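Local coordinates for protein hydrolase, haloacid dehalogenase-like family (Pseudomonas syringae pv. tomato, PDB 3S6J) that probably acts as a sugar phosphatase, being the metal-binding haloacid dehalogenase-like hydrolase domain of a longer protein, here with calcium bound, at residues E[12-17]-E[22-27]; E[18-23]-E[122-127]; E[28-33]-E[80-85]; E[45-48]-E[54-57]; E[145-148]-E[152-155]. One frame throughout, in Å; residues are numbered along the deposited sequence.

Interaction 1 of 5, residues E[12-17]-E[22-27]; sequences DLDGTL and YQNVAA. With CA (calcium ion), chain M.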
# COMPACT_ATOMS: atom_id res chain seq x y z
N ASP E 12 -7.78 9.37 13.62
CA ASP E 12 -8.28 8.24 12.86
C ASP E 12 -7.79 6.96 13.57
O ASP E 12 -6.93 7.04 14.46
CB ASP E 12 -7.78 8.30 11.43
CG ASP E 12 -8.04 7.02 10.67
OD1 ASP E 12 -9.21 6.71 10.42
OD2 ASP E 12 -7.06 6.33 10.35
N LEU E 13 -8.32 5.79 13.21
CA LEU E 13 -7.96 4.57 13.94
C LEU E 13 -7.14 3.58 13.09
O LEU E 13 -5.93 3.43 13.27
CB LEU E 13 -9.21 3.90 14.49
CG LEU E 13 -9.07 2.63 15.35
CD1 LEU E 13 -8.03 2.81 16.48
CD2 LEU E 13 -10.44 2.25 15.92
N ASP E 14 -7.83 2.92 12.18
CA ASP E 14 -7.24 1.96 11.27
C ASP E 14 -6.15 2.62 10.40
O ASP E 14 -6.45 3.44 9.55
CB ASP E 14 -8.41 1.38 10.45
CG ASP E 14 -7.99 0.70 9.17
OD1 ASP E 14 -8.55 1.06 8.11
OD2 ASP E 14 -7.13 -0.21 9.20
N GLY E 15 -4.88 2.29 10.65
CA GLY E 15 -3.77 2.81 9.86
C GLY E 15 -3.06 3.96 10.53
O GLY E 15 -2.00 4.41 10.09
N THR E 16 -3.64 4.43 11.63
CA THR E 16 -3.17 5.64 12.28
C THR E 16 -2.71 5.29 13.70
O THR E 16 -1.60 5.65 14.09
CB THR E 16 -4.28 6.72 12.30
OG1 THR E 16 -4.57 7.15 10.95
CG2 THR E 16 -3.88 7.92 13.16
N LEU E 17 -3.56 4.58 14.44
CA LEU E 17 -3.18 4.06 15.76
C LEU E 17 -2.93 2.53 15.75
O LEU E 17 -2.11 2.04 16.51
CB LEU E 17 -4.20 4.45 16.84
CG LEU E 17 -4.43 5.95 17.04
CD1 LEU E 17 -5.70 6.23 17.88
CD2 LEU E 17 -3.20 6.62 17.65
N TYR E 22 -3.83 -2.95 5.97
CA TYR E 22 -3.54 -4.05 5.07
C TYR E 22 -4.50 -5.23 5.30
O TYR E 22 -4.81 -5.98 4.37
CB TYR E 22 -2.05 -4.46 5.17
CG TYR E 22 -1.14 -3.39 4.58
CD1 TYR E 22 -0.86 -2.21 5.28
CD2 TYR E 22 -0.57 -3.54 3.31
CE1 TYR E 22 -0.04 -1.23 4.74
CE2 TYR E 22 0.24 -2.55 2.76
CZ TYR E 22 0.49 -1.40 3.49
OH TYR E 22 1.28 -0.40 2.95
N GLN E 23 -4.97 -5.37 6.53
CA GLN E 23 -6.01 -6.36 6.81
C GLN E 23 -7.33 -5.91 6.17
O GLN E 23 -8.06 -6.72 5.58
CB GLN E 23 -6.16 -6.61 8.32
CG GLN E 23 -5.05 -7.46 8.94
CD GLN E 23 -3.72 -6.71 9.09
OE1 GLN E 23 -3.69 -5.49 9.25
NE2 GLN E 23 -2.63 -7.45 9.07
N ASN E 24 -7.62 -4.61 6.27
CA ASN E 24 -8.82 -4.04 5.67
C ASN E 24 -8.78 -4.29 4.16
O ASN E 24 -9.71 -4.85 3.60
CB ASN E 24 -8.95 -2.55 6.01
CG ASN E 24 -10.37 -2.05 5.97
OD1 ASN E 24 -11.26 -2.74 5.49
ND2 ASN E 24 -10.60 -0.85 6.47
N VAL E 25 -7.68 -3.92 3.51
CA VAL E 25 -7.50 -4.20 2.09
C VAL E 25 -7.79 -5.67 1.72
O VAL E 25 -8.55 -5.95 0.79
CB VAL E 25 -6.08 -3.79 1.58
CG1 VAL E 25 -5.95 -4.05 0.10
CG2 VAL E 25 -5.82 -2.32 1.84
N ALA E 26 -7.19 -6.60 2.45
CA ALA E 26 -7.34 -8.02 2.16
C ALA E 26 -8.80 -8.46 2.30
O ALA E 26 -9.32 -9.22 1.47
CB ALA E 26 -6.43 -8.84 3.06
N ALA E 27 -9.46 -7.94 3.34
CA ALA E 27 -10.87 -8.20 3.58
C ALA E 27 -11.76 -7.69 2.44
O ALA E 27 -12.69 -8.39 2.02
CB ALA E 27 -11.31 -7.59 4.92
CA CA M . -7.42 5.15 8.15
O HOH W 1 -8.69 6.93 7.10
O HOH W 2 -9.47 3.71 7.65
O HOH W 3 -6.69 4.17 5.78
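Asn24 reaches from helix 21-34 to the carboxylate of Asp14 in the loop that holds a calcium ion. Along the Asn24 side chain, CB and CG each stay 4.2 Å from Asp14 OD1, at the limit of contact. With CG anti to the backbone N (chi1 -155°), the amide is carried toward the loop, and its ND2 donates to Asp14 OD1 at 3.2 Å. The bond is nearly straight at the hydrogen, 165°. Asp14 OD1 lies close to the plane of the amide, whereas ND2 meets the carboxylate from above, 51° out of its plane. The other tip atom, Asn24 OD1, turns to His79 NE2.

Asp14 is thus gripped at both oxygens: water 2, a calcium ligand, donates to Asp14 OD1 at 2.8 Å, and Asp14 OD2 is hydrogen-bonded by Ser20 OG. Its carboxylate therefore acts on the metal through water, while the backbone Asp14 O binds calcium directly at 2.4 Å. Asp12 OD2 is a second ligand at 2.5 Å, and three waters and Asp172 complete six. Thr16 OG1 donates to the anti lone pair of Asp12 OD2 over 2.7 Å, steadying that ligand. Asp12, Asp14 and Thr16 fit the DxDx(T/V) signature of the haloacid dehalogenase superfamily, in which the first aspartate is usually the nucleophile and the second the general acid/base.

The loop leaves strand 8-11, in the middle of the parallel sheet, and runs through strand 18-19 into helix 21-34, which lies beside helices 41-47 and 69-85.

Interaction 2 of 5, residues E[18-23]-E[122-127]; sequences TDSVYQ and TINLKA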
# COMPACT_ATOMS: atom_id res chain seq x y z
N THR E 18 -3.64 1.81 14.89
CA THR E 18 -3.41 0.38 14.74
C THR E 18 -2.97 0.04 13.33
O THR E 18 -3.46 0.63 12.35
CB THR E 18 -4.69 -0.45 15.04
OG1 THR E 18 -5.80 0.08 14.30
CG2 THR E 18 -5.01 -0.44 16.52
N ASP E 19 -2.08 -0.95 13.22
CA ASP E 19 -1.59 -1.40 11.92
C ASP E 19 -2.59 -2.34 11.25
O ASP E 19 -2.39 -3.56 11.21
CB ASP E 19 -0.23 -2.07 12.09
CG ASP E 19 0.48 -2.28 10.77
OD1 ASP E 19 -0.10 -1.92 9.72
OD2 ASP E 19 1.61 -2.82 10.80
N SER E 20 -3.67 -1.77 10.72
CA SER E 20 -4.78 -2.58 10.24
C SER E 20 -5.28 -2.31 8.82
O SER E 20 -6.16 -3.00 8.34
CB SER E 20 -5.95 -2.51 11.22
OG SER E 20 -6.28 -1.18 11.53
N VAL E 21 -4.69 -1.32 8.14
CA VAL E 21 -5.09 -1.02 6.77
C VAL E 21 -4.94 -2.22 5.84
O VAL E 21 -5.79 -2.48 5.03
CB VAL E 21 -4.27 0.17 6.19
CG1 VAL E 21 -4.48 0.28 4.70
CG2 VAL E 21 -4.64 1.49 6.89
N TYR E 22 -3.83 -2.95 5.97
CA TYR E 22 -3.54 -4.05 5.07
C TYR E 22 -4.50 -5.23 5.30
O TYR E 22 -4.81 -5.98 4.37
CB TYR E 22 -2.05 -4.46 5.17
CG TYR E 22 -1.14 -3.39 4.58
CD1 TYR E 22 -0.86 -2.21 5.28
CD2 TYR E 22 -0.57 -3.54 3.31
CE1 TYR E 22 -0.04 -1.23 4.74
CE2 TYR E 22 0.24 -2.55 2.76
CZ TYR E 22 0.49 -1.40 3.49
OH TYR E 22 1.28 -0.40 2.95
N GLN E 23 -4.97 -5.37 6.53
CA GLN E 23 -6.01 -6.36 6.81
C GLN E 23 -7.33 -5.91 6.17
O GLN E 23 -8.06 -6.72 5.58
CB GLN E 23 -6.16 -6.61 8.32
CG GLN E 23 -5.05 -7.46 8.94
CD GLN E 23 -3.72 -6.71 9.09
OE1 GLN E 23 -3.69 -5.49 9.25
NE2 GLN E 23 -2.63 -7.45 9.07
N THR E 122 -14.31 -2.01 17.17
CA THR E 122 -14.09 -2.78 18.41
C THR E 122 -12.85 -3.66 18.30
O THR E 122 -12.09 -3.80 19.26
CB THR E 122 -15.31 -3.66 18.77
OG1 THR E 122 -16.47 -2.83 18.95
CG2 THR E 122 -15.03 -4.41 20.06
N ILE E 123 -12.65 -4.25 17.13
CA ILE E 123 -11.48 -5.08 16.87
C ILE E 123 -10.16 -4.29 17.01
O ILE E 123 -9.24 -4.73 17.70
CB ILE E 123 -11.57 -5.75 15.49
CG1 ILE E 123 -12.62 -6.87 15.52
CG2 ILE E 123 -10.20 -6.27 15.05
CD1 ILE E 123 -13.21 -7.23 14.16
N ASN E 124 -10.06 -3.14 16.36
CA ASN E 124 -8.80 -2.41 16.39
C ASN E 124 -8.47 -1.92 17.80
O ASN E 124 -7.32 -1.90 18.20
CB ASN E 124 -8.81 -1.26 15.40
CG ASN E 124 -9.13 -1.71 13.99
OD1 ASN E 124 -9.96 -1.10 13.30
ND2 ASN E 124 -8.48 -2.77 13.55
N LEU E 125 -9.50 -1.52 18.53
CA LEU E 125 -9.35 -0.99 19.88
C LEU E 125 -8.72 -2.01 20.84
O LEU E 125 -7.98 -1.64 21.74
CB LEU E 125 -10.70 -0.55 20.43
CG LEU E 125 -11.40 0.65 19.79
CD1 LEU E 125 -12.82 0.74 20.29
CD2 LEU E 125 -10.67 1.93 20.09
N LYS E 126 -9.04 -3.28 20.65
CA LYS E 126 -8.40 -4.35 21.42
C LYS E 126 -6.88 -4.26 21.33
O LYS E 126 -6.18 -4.40 22.33
CB LYS E 126 -8.86 -5.73 20.92
CG LYS E 126 -10.36 -5.87 20.70
CD LYS E 126 -11.10 -6.15 21.99
CE LYS E 126 -12.55 -6.57 21.73
NZ LYS E 126 -13.19 -7.17 22.94
N ALA E 127 -6.36 -4.01 20.12
CA ALA E 127 -4.92 -3.95 19.93
C ALA E 127 -4.30 -2.83 20.74
O ALA E 127 -3.12 -2.84 21.02
CB ALA E 127 -4.59 -3.78 18.45
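The junction between the sheet-bearing core and the helical cap, next to the calcium site, is where Thr18 and Ser20 lie against Asn124. Thr18 does most of the touching. With OG1 between the backbone N and the carbonyl carbon (chi1 50°), its methyl CG2 is directed at helix 118-127, where it approaches Asn124 O to 3.2 Å and the methyl CB of Ala127 to 3.9 Å. The hydroxyl lies over the root of the asparagine, OG1 to Asn124 CB 3.5 Å, and the two side chains run roughly at right angles.

Thr18 OG1 donates across 3.1 Å to Ser20 OG, the serine that holds Asp14, and so links the strand to the second shell of the metal site. Asn124 ND2 rests beside Ser20 CB at 3.4 Å and comes equally near Ser20 OG, but the angle there is too poor for a bond; its partner is Tyr83 OH. The contact is thus buried van der Waals packing, in which Ser20 and Asn124 turn their polar ends to Asp14 and Tyr83.

Strand 18-19 pairs antiparallel with strand 91-92; the two probably are the linkers between core and cap. Helix 118-127 comes from the core, and helix 69-85 supplies Tyr83.

Interaction 3 of 5, residues E[28-33]-E[80-85]; sequences WKEALD and AQAYER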
# COMPACT_ATOMS: atom_id res chain seq x y z
N TRP E 28 -11.51 -6.47 1.97
CA TRP E 28 -12.26 -5.97 0.83
C TRP E 28 -11.99 -6.81 -0.43
O TRP E 28 -12.92 -7.11 -1.18
CB TRP E 28 -12.00 -4.48 0.57
CG TRP E 28 -12.81 -3.63 1.48
CD1 TRP E 28 -12.35 -2.83 2.48
CD2 TRP E 28 -14.25 -3.55 1.53
NE1 TRP E 28 -13.39 -2.24 3.13
CE2 TRP E 28 -14.58 -2.66 2.57
CE3 TRP E 28 -15.28 -4.14 0.79
CZ2 TRP E 28 -15.90 -2.34 2.90
CZ3 TRP E 28 -16.60 -3.81 1.11
CH2 TRP E 28 -16.90 -2.92 2.15
N LYS E 29 -10.73 -7.19 -0.63
CA LYS E 29 -10.33 -7.94 -1.82
C LYS E 29 -11.08 -9.27 -1.91
O LYS E 29 -11.57 -9.64 -2.98
CB LYS E 29 -8.82 -8.18 -1.83
CG LYS E 29 -8.34 -9.02 -3.02
CD LYS E 29 -8.73 -8.36 -4.36
CE LYS E 29 -7.96 -9.00 -5.50
NZ LYS E 29 -8.59 -8.77 -6.82
N GLU E 30 -11.17 -9.95 -0.79
CA GLU E 30 -11.85 -11.23 -0.66
C GLU E 30 -13.34 -11.08 -0.87
O GLU E 30 -13.97 -11.88 -1.58
CB GLU E 30 -11.55 -11.82 0.72
CG GLU E 30 -12.41 -12.98 1.12
CD GLU E 30 -11.86 -13.67 2.36
OE1 GLU E 30 -10.73 -13.33 2.77
OE2 GLU E 30 -12.54 -14.55 2.93
N ALA E 31 -13.92 -10.03 -0.28
CA ALA E 31 -15.35 -9.73 -0.53
C ALA E 31 -15.66 -9.39 -1.98
O ALA E 31 -16.67 -9.84 -2.53
CB ALA E 31 -15.85 -8.62 0.37
N LEU E 32 -14.80 -8.59 -2.60
CA LEU E 32 -15.03 -8.16 -3.98
C LEU E 32 -14.83 -9.30 -4.99
O LEU E 32 -15.57 -9.42 -5.98
CB LEU E 32 -14.16 -6.95 -4.34
CG LEU E 32 -14.57 -5.64 -3.65
CD1 LEU E 32 -13.39 -4.65 -3.52
CD2 LEU E 32 -15.69 -4.98 -4.40
N ASP E 33 -13.81 -10.13 -4.74
CA ASP E 33 -13.57 -11.31 -5.56
C ASP E 33 -14.76 -12.26 -5.49
O ASP E 33 -15.18 -12.82 -6.50
CB ASP E 33 -12.30 -12.05 -5.14
CG ASP E 33 -11.02 -11.33 -5.57
OD1 ASP E 33 -11.09 -10.35 -6.35
OD2 ASP E 33 -9.92 -11.77 -5.14
N ALA E 80 -16.96 -7.62 6.67
CA ALA E 80 -16.91 -7.79 8.13
C ALA E 80 -16.44 -9.18 8.51
O ALA E 80 -15.62 -9.34 9.40
CB ALA E 80 -18.27 -7.52 8.75
N GLN E 81 -16.97 -10.19 7.82
CA GLN E 81 -16.61 -11.56 8.11
C GLN E 81 -15.13 -11.81 7.84
O GLN E 81 -14.43 -12.38 8.68
CB GLN E 81 -17.51 -12.52 7.35
CG GLN E 81 -18.96 -12.53 7.88
CD GLN E 81 -20.02 -12.75 6.81
OE1 GLN E 81 -19.84 -13.52 5.86
NE2 GLN E 81 -21.15 -12.05 6.95
N ALA E 82 -14.64 -11.39 6.67
CA ALA E 82 -13.23 -11.60 6.36
C ALA E 82 -12.35 -10.84 7.35
O ALA E 82 -11.29 -11.34 7.75
CB ALA E 82 -12.91 -11.21 4.93
N TYR E 83 -12.78 -9.65 7.76
CA TYR E 83 -11.99 -8.87 8.72
C TYR E 83 -11.90 -9.63 10.04
O TYR E 83 -10.82 -9.80 10.57
CB TYR E 83 -12.59 -7.48 8.94
CG TYR E 83 -11.63 -6.49 9.57
CD1 TYR E 83 -11.73 -6.13 10.91
CD2 TYR E 83 -10.61 -5.93 8.81
CE1 TYR E 83 -10.85 -5.22 11.48
CE2 TYR E 83 -9.71 -5.04 9.37
CZ TYR E 83 -9.83 -4.69 10.70
OH TYR E 83 -8.92 -3.79 11.22
N GLU E 84 -13.04 -10.07 10.57
CA GLU E 84 -13.06 -10.82 11.81
C GLU E 84 -12.00 -11.92 11.75
O GLU E 84 -11.25 -12.13 12.71
CB GLU E 84 -14.44 -11.45 12.07
CG GLU E 84 -15.61 -10.46 12.11
CD GLU E 84 -16.96 -11.14 12.35
OE1 GLU E 84 -18.02 -10.57 11.97
OE2 GLU E 84 -16.96 -12.26 12.93
N ARG E 85 -11.94 -12.63 10.63
CA ARG E 85 -11.00 -13.74 10.51
C ARG E 85 -9.56 -13.26 10.59
O ARG E 85 -8.65 -14.03 10.85
CB ARG E 85 -11.24 -14.54 9.23
CG ARG E 85 -12.57 -15.32 9.23
CD ARG E 85 -12.72 -16.24 8.03
NE ARG E 85 -12.83 -15.52 6.76
CZ ARG E 85 -13.99 -15.20 6.17
NH1 ARG E 85 -15.15 -15.52 6.73
NH2 ARG E 85 -13.97 -14.54 5.01
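Glu30 and Arg85 form a salt bridge between two neighbouring helices, and the carboxylate of Glu30 also rests on Ala82. Arg85 NH2 is placed 2.5 Å from Glu30 OE2, a separation shorter than usual and so doubtful in detail. The N-H...O angle of 129° is bent, and the hydrogen bond within the ion pair is weak. Glu30 OE2 comes in at the edge of the guanidinium, near its plane, and carboxylate and guanidinium are inclined to each other by 26°. Beside the ion pair, the methyl CB of Ala82 touches Glu30 CD at 3.7 Å and Glu30 OE1 at the same distance.

Two torsions prepare this meeting. Glu30 has CG anti to the backbone N and an extended chain, which spans the gap; Arg85 bends at chi3 (-67°), folding its head back over its own helix. One guanidinium face consequently lies over the backbone of the preceding turn, with Ala82 CA 3.2 Å from the plane of the Arg85 guanidinium and Gln81 O nearby, both offset toward its rim.

Helices 21-34 and 69-85 are the first and last of four that make up the helical cap, an arrangement like the C1 caps of haloacid dehalogenases. The ion pair lies at the exposed margin of their interface, away from the metal site. Further in, Ala27 also packs on Ala82, Trp28 stacks on the ring of His79, and Ala31 touches Leu75 and Lys78. On the far flank of helix 21-34, Lys29 NZ bridges to the syn lone pair of Asp33 OD1 at 3.0 Å and is held as well by Leu39 O.

Interaction 4 of 5, residues E[45-48]-E[54-57]; sequences HRKI and LMLK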
# COMPACT_ATOMS: atom_id res chain seq x y z
N HIS E 45 -6.76 -0.12 -1.83
CA HIS E 45 -5.93 0.54 -0.80
C HIS E 45 -6.14 2.05 -0.89
O HIS E 45 -6.15 2.75 0.13
CB HIS E 45 -4.44 0.18 -0.99
CG HIS E 45 -3.55 0.61 0.14
ND1 HIS E 45 -2.22 0.26 0.20
CD2 HIS E 45 -3.81 1.33 1.26
CE1 HIS E 45 -1.69 0.74 1.32
NE2 HIS E 45 -2.63 1.40 1.97
N ARG E 46 -6.32 2.56 -2.10
CA ARG E 46 -6.54 4.00 -2.32
C ARG E 46 -7.78 4.53 -1.59
O ARG E 46 -7.83 5.71 -1.23
CB ARG E 46 -6.71 4.29 -3.81
CG ARG E 46 -5.43 4.51 -4.59
CD ARG E 46 -5.68 5.48 -5.77
NE ARG E 46 -6.84 5.12 -6.60
CZ ARG E 46 -7.01 5.53 -7.87
NH1 ARG E 46 -6.10 6.31 -8.46
NH2 ARG E 46 -8.09 5.16 -8.55
N LYS E 47 -8.79 3.68 -1.41
CA LYS E 47 -10.07 4.12 -0.86
C LYS E 47 -10.22 3.84 0.65
O LYS E 47 -11.18 4.27 1.28
CB LYS E 47 -11.24 3.45 -1.59
CG LYS E 47 -11.18 3.50 -3.12
CD LYS E 47 -11.20 4.92 -3.68
CE LYS E 47 -11.54 4.92 -5.18
NZ LYS E 47 -11.21 6.22 -5.85
N ILE E 48 -9.29 3.09 1.22
CA ILE E 48 -9.37 2.77 2.64
C ILE E 48 -9.39 4.07 3.47
O ILE E 48 -8.48 4.91 3.35
CB ILE E 48 -8.23 1.82 3.08
CG1 ILE E 48 -8.29 0.52 2.27
CG2 ILE E 48 -8.31 1.51 4.58
CD1 ILE E 48 -9.58 -0.30 2.47
N LEU E 54 -19.46 4.75 0.28
CA LEU E 54 -18.84 5.69 -0.64
C LEU E 54 -17.71 5.00 -1.39
O LEU E 54 -17.49 5.22 -2.57
CB LEU E 54 -18.29 6.89 0.14
CG LEU E 54 -18.44 8.25 -0.54
CD1 LEU E 54 -17.83 8.25 -1.94
CD2 LEU E 54 -19.93 8.65 -0.60
N MSE E 55 -16.98 4.15 -0.68
CA MSE E 55 -15.92 3.44 -1.33
C MSE E 55 -16.49 2.61 -2.48
O MSE E 55 -15.98 2.64 -3.61
CB MSE E 55 -15.21 2.56 -0.32
CG MSE E 55 -13.97 1.92 -0.84
SE MSE E 55 -13.47 0.47 0.33
CE MSE E 55 -13.52 1.42 2.03
N LEU E 56 -17.57 1.88 -2.20
CA LEU E 56 -18.19 1.02 -3.21
C LEU E 56 -18.66 1.83 -4.42
O LEU E 56 -18.36 1.47 -5.56
CB LEU E 56 -19.33 0.21 -2.60
CG LEU E 56 -19.10 -1.28 -2.31
CD1 LEU E 56 -17.64 -1.63 -2.19
CD2 LEU E 56 -19.84 -1.68 -1.05
N LYS E 57 -19.40 2.90 -4.18
CA LYS E 57 -19.76 3.83 -5.25
C LYS E 57 -18.52 4.31 -6.01
O LYS E 57 -18.51 4.39 -7.24
CB LYS E 57 -20.48 5.05 -4.71
CG LYS E 57 -21.90 4.78 -4.25
CD LYS E 57 -22.77 6.02 -4.45
CE LYS E 57 -21.99 7.31 -4.22
NZ LYS E 57 -22.65 8.48 -4.90
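No aromatic ring stands between Met55 and its partners Lys47 and Ile48; the flat group at their junction is a peptide, and its carbonyl oxygen Lys47 O has the terminal methyl CE of Met55 at 3.8 Å. The indole of Trp28 lies just beyond, touching Ile48 with CD1 and nearing Met55 CE with NE1.

Met55, present as selenomethionine, carries the contact. Its CG is anti to the backbone N (chi1 -172°) and the chain stays extended until the bend at chi3, which turns CE toward Lys47 O and Ile48, where helix 41-47 ends. The middle of the chain lies against the root of Lys47: Met55 CG is 3.2 Å from Lys47 CB, tighter than normal carbon packing and therefore doubtful in its exact value. The selenium follows, Met55 SE being 4.2 Å from Lys47 CB. At the tip, Met55 CE reaches Ile48 CD1 at 4.3 Å, a loose apolar touch.

Of the Lys47 side chain, CB and CG do the touching. A bend at chi2 leads the ammonium away to Ser58 OG, a weak bond, and to Glu62, a long ion pair.

The arrangement is one of two consecutive cap helices, 41-47 and 52-63, joined by a short loop. Ile48, in that loop, also touches Asp14 and Asn24, so this apolar cluster borders the calcium site at the place where a haloacid dehalogenase cap faces the core.

Interaction 5 of 5, residues E[145-148]-E[152-155]; sequences YGKP and LFLA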
# COMPACT_ATOMS: atom_id res chain seq x y z
N TYR E 145 -22.79 10.32 7.11
CA TYR E 145 -21.79 10.24 6.05
C TYR E 145 -20.41 9.99 6.63
O TYR E 145 -20.05 10.54 7.68
CB TYR E 145 -21.81 11.54 5.23
CG TYR E 145 -23.18 11.85 4.66
CD1 TYR E 145 -23.73 11.06 3.66
CD2 TYR E 145 -23.93 12.92 5.14
CE1 TYR E 145 -24.99 11.33 3.14
CE2 TYR E 145 -25.19 13.21 4.63
CZ TYR E 145 -25.72 12.41 3.63
OH TYR E 145 -26.98 12.67 3.10
N GLY E 146 -19.64 9.16 5.94
CA GLY E 146 -18.29 8.88 6.37
C GLY E 146 -17.32 9.79 5.65
O GLY E 146 -17.72 10.67 4.87
N LYS E 147 -16.04 9.59 5.91
CA LYS E 147 -15.02 10.38 5.25
C LYS E 147 -15.13 10.19 3.74
O LYS E 147 -15.50 9.12 3.26
CB LYS E 147 -13.65 9.98 5.77
CG LYS E 147 -13.49 10.20 7.27
CD LYS E 147 -12.29 9.41 7.80
CE LYS E 147 -12.26 9.41 9.33
NZ LYS E 147 -11.14 8.58 9.86
N PRO E 148 -14.80 11.24 2.97
CA PRO E 148 -14.23 12.52 3.40
C PRO E 148 -15.24 13.60 3.84
O PRO E 148 -14.84 14.76 4.01
CB PRO E 148 -13.52 12.98 2.14
CG PRO E 148 -14.52 12.58 1.07
CD PRO E 148 -14.83 11.15 1.49
N LEU E 152 -17.92 13.02 10.67
CA LEU E 152 -17.25 12.34 11.76
C LEU E 152 -16.43 13.29 12.65
O LEU E 152 -16.42 13.14 13.88
CB LEU E 152 -16.35 11.21 11.25
CG LEU E 152 -16.80 9.74 11.14
CD1 LEU E 152 -17.98 9.41 12.03
CD2 LEU E 152 -17.10 9.37 9.72
N PHE E 153 -15.70 14.22 12.05
CA PHE E 153 -14.79 15.06 12.80
C PHE E 153 -15.56 16.08 13.62
O PHE E 153 -15.18 16.43 14.73
CB PHE E 153 -13.78 15.75 11.88
CG PHE E 153 -12.81 14.79 11.22
CD1 PHE E 153 -12.57 13.54 11.76
CD2 PHE E 153 -12.13 15.15 10.06
CE1 PHE E 153 -11.68 12.66 11.16
CE2 PHE E 153 -11.23 14.28 9.46
CZ PHE E 153 -11.01 13.03 10.01
N LEU E 154 -16.65 16.57 13.03
CA LEU E 154 -17.55 17.51 13.68
C LEU E 154 -18.20 16.86 14.90
O LEU E 154 -18.27 17.47 15.96
CB LEU E 154 -18.63 17.98 12.69
CG LEU E 154 -18.09 18.74 11.47
CD1 LEU E 154 -19.17 19.09 10.48
CD2 LEU E 154 -17.32 19.99 11.90
N ALA E 155 -18.66 15.63 14.74
CA ALA E 155 -19.25 14.88 15.86
C ALA E 155 -18.21 14.64 16.94
O ALA E 155 -18.52 14.65 18.12
CB ALA E 155 -19.86 13.56 15.38
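Lys147, whose aliphatic chain passes the ring of Phe153, ends in an ammonium held by three groups: NZ forms salt bridges with Asp176 OD2 and Asp12 OD1 and a hydrogen bond with Ala113 O. Together the three partners fix the position of NZ beside the calcium site. The chain is extended beyond CG, which lets it reach that far. On the way Lys147 CE comes 3.8 Å from Phe153 CE1 and 3.9 Å from Phe153 CZ, approaching the ring obliquely while the two side chains run about at right angles.

The loop backbone is packed from the helix by one methyl. Leu152 CD2 sits 3.6 Å from Gly146 CA, 3.8 Å from Tyr145 O and 4.0 Å from Lys147 N, the last also bonded to Ser115 OG. A cis peptide follows, before Pro148. This lysine in a loop ahead of a helix is consistent with the motif III lysine of haloacid dehalogenases.

Helix 151-160 continues from this loop, with Leu152 and Ala155 packed on strand 137-138 at the edge of the parallel sheet and Phe153 against helix 174-182.

In the fold
Along the chain the calcium loop of interaction 1 comes first; interaction 2 then closes a long loop that encloses interaction 3, which in turn encloses interaction 4, and interaction 5 follows last. Interactions 1, 2 and 3 share helix 21-34, which carries the chain from the core into the helical cap. The centres of interactions 1 and 2 are about 6 Å apart, those of interactions 3 and 5 about 24 Å. Interactions 3 and 4 lie within the cap, about 14 Å between centres, whereas interaction 5 belongs to the core and meets interaction 1 through the Asp12-Lys147 salt bridge. Cap and core thus converge on the metal site, consistent with a haloacid dehalogenase-type active site.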